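Aryl esterase (Mycobacterium smegmatis, PDB 2Q0Q) hydrolyses aryl esters and also catalyses acyl transfer to alcohols in water, as an oligomeric member of the SGNH hydrolase family. Local coordinates at residues G36-Q41 with E210-L215. Residues are numbered along the deposited sequence; the frame is centred on the assembly and turned at random.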
ATOM      1  N   GLY G  36     -27.094 -26.228  15.352  1.00 23.12           N
ATOM      2  CA  GLY G  36     -28.437 -26.414  15.899  1.00 23.09           C
ATOM      3  C   GLY G  36     -28.541 -27.630  16.793  1.00 23.00           C
ATOM      4  O   GLY G  36     -29.129 -27.541  17.867  1.00 22.70           O
ATOM      5  N   VAL G  37     -27.958 -28.753  16.354  1.00 22.68           N
ATOM      6  CA  VAL G  37     -27.877 -29.975  17.162  1.00 23.18           C
ATOM      7  C   VAL G  37     -27.122 -29.703  18.466  1.00 23.76           C
ATOM      8  O   VAL G  37     -27.548 -30.154  19.542  1.00 22.47           O
ATOM      9  CB  VAL G  37     -27.191 -31.115  16.399  1.00 22.73           C
ATOM     10  CG1 VAL G  37     -26.977 -32.290  17.331  1.00 23.02           C
ATOM     11  CG2 VAL G  37     -28.023 -31.492  15.178  1.00 23.18           C
ATOM     12  N   LEU G  38     -26.052 -28.893  18.368  1.00 24.17           N
ATOM     13  CA  LEU G  38     -25.322 -28.452  19.553  1.00 24.40           C
ATOM     14  C   LEU G  38     -26.257 -27.711  20.509  1.00 25.04           C
ATOM     15  O   LEU G  38     -26.286 -28.004  21.697  1.00 24.91           O
ATOM     16  CB  LEU G  38     -24.118 -27.570  19.165  1.00 23.63           C
ATOM     17  CG  LEU G  38     -23.241 -27.007  20.291  1.00 23.90           C
ATOM     18  CD1 LEU G  38     -22.603 -28.064  21.144  1.00 24.01           C
ATOM     19  CD2 LEU G  38     -22.171 -26.143  19.680  1.00 22.92           C
ATOM     20  N   ALA G  39     -27.026 -26.763  19.976  1.00 25.68           N
ATOM     21  CA  ALA G  39     -27.914 -25.939  20.797  1.00 26.62           C
ATOM     22  C   ALA G  39     -28.988 -26.783  21.497  1.00 28.02           C
ATOM     23  O   ALA G  39     -29.262 -26.576  22.693  1.00 27.38           O
ATOM     24  CB  ALA G  39     -28.545 -24.843  19.941  1.00 27.09           C
ATOM     25  N   GLN G  40     -29.593 -27.708  20.731  1.00 28.91           N
ATOM     26  CA  GLN G  40     -30.583 -28.692  21.230  1.00 29.48           C
ATOM     27  C   GLN G  40     -30.007 -29.492  22.382  1.00 29.58           C
ATOM     28  O   GLN G  40     -30.624 -29.637  23.444  1.00 30.12           O
ATOM     29  CB  GLN G  40     -30.947 -29.739  20.160  1.00 30.46           C
ATOM     30  CG  GLN G  40     -31.821 -29.302  19.005  1.00 31.94           C
ATOM     31  CD  GLN G  40     -31.864 -30.384  17.902  1.00 32.62           C
ATOM     32  OE1 GLN G  40     -31.952 -31.588  18.193  1.00 37.23           O
ATOM     33  NE2 GLN G  40     -31.784 -29.955  16.642  1.00 35.66           N
ATOM     34  N   GLN G  41     -28.828 -30.046  22.131  1.00 29.20           N
ATOM     35  CA  GLN G  41     -28.193 -30.956  23.066  1.00 28.62           C
ATOM     36  C   GLN G  41     -27.797 -30.238  24.348  1.00 28.35           C
ATOM     37  O   GLN G  41     -27.902 -30.809  25.427  1.00 28.45           O
ATOM     38  CB  GLN G  41     -26.979 -31.626  22.417  1.00 28.44           C
ATOM     39  CG  GLN G  41     -27.343 -32.614  21.314  1.00 27.71           C
ATOM     40  CD  GLN G  41     -27.983 -33.878  21.839  1.00 29.12           C
ATOM     41  OE1 GLN G  41     -27.413 -34.585  22.664  1.00 28.29           O
ATOM     42  NE2 GLN G  41     -29.170 -34.177  21.342  1.00 30.50           N
ATOM     43  N   GLU G 210     -20.841 -32.479  24.337  1.00 19.90           N
ATOM     44  CA  GLU G 210     -20.055 -32.997  25.450  1.00 19.40           C
ATOM     45  C   GLU G 210     -18.797 -32.145  25.710  1.00 19.71           C
ATOM     46  O   GLU G 210     -18.433 -31.870  26.853  1.00 19.01           O
ATOM     47  CB  GLU G 210     -19.697 -34.476  25.170  1.00 19.69           C
ATOM     48  CG  GLU G 210     -18.912 -35.149  26.281  1.00 19.23           C
ATOM     49  CD  GLU G 210     -17.388 -34.987  26.154  1.00 18.32           C
ATOM     50  OE1 GLU G 210     -16.890 -34.762  25.014  1.00 22.41           O
ATOM     51  OE2 GLU G 210     -16.741 -34.942  27.280  1.00 18.33           O
ATOM     52  N   GLN G 211     -18.138 -31.727  24.635  1.00 19.77           N
ATOM     53  CA  GLN G 211     -16.933 -30.933  24.766  1.00 20.41           C
ATOM     54  C   GLN G 211     -17.246 -29.606  25.465  1.00 20.43           C
ATOM     55  O   GLN G 211     -16.522 -29.216  26.375  1.00 21.39           O
ATOM     56  CB  GLN G 211     -16.331 -30.661  23.391  1.00 21.57           C
ATOM     57  CG  GLN G 211     -15.734 -31.894  22.759  1.00 21.73           C
ATOM     58  CD  GLN G 211     -14.392 -32.200  23.362  1.00 21.90           C
ATOM     59  OE1 GLN G 211     -13.436 -31.439  23.154  1.00 23.03           O
ATOM     60  NE2 GLN G 211     -14.322 -33.261  24.168  1.00 21.28           N
ATOM     61  N   VAL G 212     -18.314 -28.927  25.032  1.00 20.70           N
ATOM     62  CA  VAL G 212     -18.735 -27.661  25.640  1.00 21.13           C
ATOM     63  C   VAL G 212     -19.027 -27.804  27.127  1.00 21.92           C
ATOM     64  O   VAL G 212     -18.540 -27.014  27.940  1.00 21.45           O
ATOM     65  CB  VAL G 212     -19.968 -27.093  24.930  1.00 21.10           C
ATOM     66  CG1 VAL G 212     -20.571 -25.917  25.732  1.00 20.65           C
ATOM     67  CG2 VAL G 212     -19.583 -26.615  23.543  1.00 21.53           C
ATOM     68  N   ARG G 213     -19.824 -28.795  27.499  1.00 22.79           N
ATOM     69  CA  ARG G 213     -20.126 -28.966  28.908  1.00 24.61           C
ATOM     70  C   ARG G 213     -18.860 -29.268  29.700  1.00 24.32           C
ATOM     71  O   ARG G 213     -18.750 -28.906  30.864  1.00 24.78           O
ATOM     72  CB  ARG G 213     -21.113 -30.100  29.122  1.00 24.10           C
ATOM     73  CG  ARG G 213     -22.504 -29.864  28.585  1.00 25.74           C
ATOM     74  CD  ARG G 213     -23.343 -31.101  28.848  1.00 27.72           C
ATOM     75  NE  ARG G 213     -24.500 -31.172  27.961  1.00 31.19           N
ATOM     76  CZ  ARG G 213     -24.635 -31.995  26.918  1.00 30.68           C
ATOM     77  NH1 ARG G 213     -23.706 -32.897  26.571  1.00 33.10           N
ATOM     78  NH2 ARG G 213     -25.744 -31.928  26.213  1.00 30.52           N
ATOM     79  N   SER G 214     -17.910 -29.958  29.072  1.00 25.08           N
ATOM     80  CA  SER G 214     -16.687 -30.341  29.748  1.00 25.72           C
ATOM     81  C   SER G 214     -15.780 -29.149  30.076  1.00 25.85           C
ATOM     82  O   SER G 214     -15.069 -29.163  31.085  1.00 24.99           O
ATOM     83  CB  SER G 214     -15.926 -31.356  28.891  1.00 26.13           C
ATOM     84  OG  SER G 214     -14.561 -31.324  29.221  1.00 30.78           O
ATOM     85  N   LEU G 215     -15.812 -28.137  29.205  1.00 25.92           N
ATOM     86  CA  LEU G 215     -14.949 -26.962  29.322  1.00 26.55           C
ATOM     87  C   LEU G 215     -15.518 -25.841  30.185  1.00 26.15           C
ATOM     88  O   LEU G 215     -14.771 -24.980  30.661  1.00 27.26           O
ATOM     89  CB  LEU G 215     -14.656 -26.397  27.935  1.00 26.19           C
ATOM     90  CG  LEU G 215     -13.744 -27.269  27.090  1.00 27.84           C
ATOM     91  CD1 LEU G 215     -13.600 -26.699  25.697  1.00 27.52           C
ATOM     92  CD2 LEU G 215     -12.372 -27.462  27.776  1.00 29.18           C
TER
HETATM   93  O   HOH W   1     -26.128 -34.363  24.780  1.00 31.14           O
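Leu38 and Val212 touch, and Arg213 reaches over to Gln41, in a helix-to-helix contact between 36-41 and 210-215: most of the short helix 34-42 and the last turns of the C-terminal helix 198-215, lying together on the parallel sheet of this SGNH hydrolase. The CA atoms of Leu38 and Val212 are 9.0 Å apart, and the contact between these segments is small, one methyl pair and one arginine link. On the buried side, Leu38 has CG anti to its backbone N (chi1 180°), which carries its branch across until CD1 lies 4.1 Å from CG2 of Val212.

Farther out the link is polar. Arg213 runs extended from CG to NE and brings the edge of its guanidinium to the main-chain carbonyl of Gln41: NH2 is 2.6 Å from Gln41 O, which lies near the guanidinium plane. The distance is short, but the N-H points poorly at the oxygen (125°), and the bond counts as weak. A water also joins the two, donating to Gln41 OE1 at a short 2.5 Å and accepting from Arg213 NH2 at 2.9 Å. The Gln41 chain, bent at chi2 (-71°), holds its amide where that water can bridge.

Gln41 also packs on Ala209 and Val206, one and two turns back from Arg213 along helix 198-215. Beneath the polar link, Leu38 rests on Cys7, Val48 and Ile88, while Val212 covers Ile5, Phe46, Leu86 and Ile88, so both helices share strands 3-9, 46-52 and 86-90 as their floor.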